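Local coordinates for protein pumilio homology domain family member 4 (Saccharomyces cerevisiae, PDB 3BWT) that binds single-stranded mRNA through its Pumilio homology domain, the part of the protein that makes up this chain, at residues Val310-Leu314 / Ile327-Leu331. Residues are numbered along the deposited sequence; the frame is centred on the assembly and turned at random.
Sequences VAPLL and IIGML
The carbonyl oxygen of V310 is held by two backbone amides as the chain comes off helix 300-310: V310 O takes L313 N at 2.9 Å and, more weakly, L314 N at 3.4 Å. The helix-like turn that follows points V310 and L314 toward the end of helix 322-328, while A311 reaches L331 from beside it, and from there on the contact is entirely apolar, with no hydrogen bond crossing between the segments. L314 makes the largest single contribution. Its chain is extended at chi2 (174°), which puts CD1 among three side chains. L314 CD1 meets L331 CD1 tip to tip at 3.4 Å. It lies 3.6 Å from I328 CG1, the two side chains passing at a slant, and I327 CG2 is its third neighbour. V310, at the end of helix 300-310, adds CG1, which stands opposite the backbone N (chi1 170°) and comes within 3.5 Å of I327 CG2, the two side chains crossing at about a right angle. The other end of I327 leads away from 310-314. L331 CD1 also lies 3.9 Å from A311 CB. A type I turn from I328 to L331 swings that leucine back over the contact; S307 OG makes a weak hydrogen bond to L331 O, and Y303 OH hydrogen-bonds to M330 O. L279 of helix 256-279 touches both L314 and I327. This is helix-end and turn packing that joins the end of helix 300-310 to the end of helix 322-328 near the C-terminus, consistent with capping the C-terminal end of the all-helical PUF alpha-solenoid.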
loop_
_atom_site.group_PDB
_atom_site.type_symbol
_atom_site.label_atom_id
_atom_site.label_comp_id
_atom_site.label_asym_id
_atom_site.label_seq_id
_atom_site.Cartn_x
_atom_site.Cartn_y
_atom_site.Cartn_z
ATOM N N VAL A 310 -11.597 31.335 -18.829
ATOM C CA VAL A 310 -12.364 31.108 -17.613
ATOM C C VAL A 310 -13.185 32.320 -17.173
ATOM O O VAL A 310 -14.349 32.179 -16.797
ATOM C CB VAL A 310 -11.456 30.695 -16.441
ATOM C CG1 VAL A 310 -12.245 30.696 -15.136
ATOM C CG2 VAL A 310 -10.816 29.332 -16.705
ATOM N N ALA A 311 -12.578 33.503 -17.206
ATOM C CA ALA A 311 -13.207 34.699 -16.633
ATOM C C ALA A 311 -14.545 35.118 -17.274
ATOM O O ALA A 311 -15.444 35.614 -16.575
ATOM C CB ALA A 311 -12.221 35.872 -16.601
ATOM N N PRO A 312 -14.674 34.940 -18.604
ATOM C CA PRO A 312 -15.950 35.206 -19.279
ATOM C C PRO A 312 -17.068 34.297 -18.773
ATOM O O PRO A 312 -18.253 34.640 -18.875
ATOM C CB PRO A 312 -15.647 34.883 -20.744
ATOM C CG PRO A 312 -14.187 35.043 -20.874
ATOM C CD PRO A 312 -13.603 34.620 -19.561
ATOM N N LEU A 313 -16.690 33.151 -18.226
ATOM C CA LEU A 313 -17.667 32.154 -17.813
ATOM C C LEU A 313 -18.156 32.411 -16.401
ATOM O O LEU A 313 -19.229 31.950 -16.016
ATOM C CB LEU A 313 -17.078 30.747 -17.936
ATOM C CG LEU A 313 -16.917 30.311 -19.390
ATOM C CD1 LEU A 313 -15.922 29.162 -19.556
ATOM C CD2 LEU A 313 -18.287 29.950 -19.947
ATOM N N LEU A 314 -17.372 33.159 -15.635
ATOM C CA LEU A 314 -17.710 33.408 -14.240
ATOM C C LEU A 314 -18.661 34.583 -14.068
ATOM O O LEU A 314 -18.279 35.639 -13.565
ATOM C CB LEU A 314 -16.445 33.601 -13.401
ATOM C CG LEU A 314 -15.621 32.322 -13.236
ATOM C CD1 LEU A 314 -14.312 32.605 -12.535
ATOM C CD2 LEU A 314 -16.414 31.284 -12.481
ATOM N N ILE A 327 -12.954 29.053 -8.238
ATOM C CA ILE A 327 -12.207 29.416 -9.431
ATOM C C ILE A 327 -11.941 30.913 -9.489
ATOM O O ILE A 327 -10.895 31.352 -9.962
ATOM C CB ILE A 327 -12.954 28.992 -10.700
ATOM C CG1 ILE A 327 -13.240 27.486 -10.670
ATOM C CG2 ILE A 327 -12.155 29.367 -11.929
ATOM C CD1 ILE A 327 -11.997 26.623 -10.610
ATOM N N ILE A 328 -12.903 31.693 -9.014
ATOM C CA ILE A 328 -12.751 33.137 -8.934
ATOM C C ILE A 328 -11.497 33.468 -8.125
ATOM O O ILE A 328 -10.804 34.464 -8.383
ATOM C CB ILE A 328 -13.993 33.777 -8.279
ATOM C CG1 ILE A 328 -15.218 33.586 -9.176
ATOM C CG2 ILE A 328 -13.769 35.250 -8.012
ATOM C CD1 ILE A 328 -16.516 34.084 -8.572
ATOM N N GLY A 329 -11.206 32.609 -7.153
ATOM C CA GLY A 329 -10.077 32.806 -6.267
ATOM C C GLY A 329 -8.754 32.574 -6.963
ATOM O O GLY A 329 -7.708 33.033 -6.500
ATOM N N MET A 330 -8.796 31.866 -8.086
ATOM C CA MET A 330 -7.574 31.490 -8.783
ATOM C C MET A 330 -7.273 32.451 -9.920
ATOM O O MET A 330 -6.319 32.248 -10.668
ATOM C CB MET A 330 -7.697 30.067 -9.342
ATOM C CG MET A 330 -8.258 29.041 -8.364
ATOM S SD MET A 330 -7.251 28.851 -6.878
ATOM C CE MET A 330 -5.617 28.763 -7.608
ATOM N N LEU A 331 -8.068 33.511 -10.032
ATOM C CA LEU A 331 -8.138 34.262 -11.283
ATOM C C LEU A 331 -7.153 35.401 -11.535
ATOM O O LEU A 331 -6.721 35.591 -12.675
ATOM C CB LEU A 331 -9.562 34.739 -11.550
ATOM C CG LEU A 331 -10.302 33.766 -12.461
ATOM C CD1 LEU A 331 -11.515 34.447 -13.072
ATOM C CD2 LEU A 331 -9.352 33.256 -13.546
#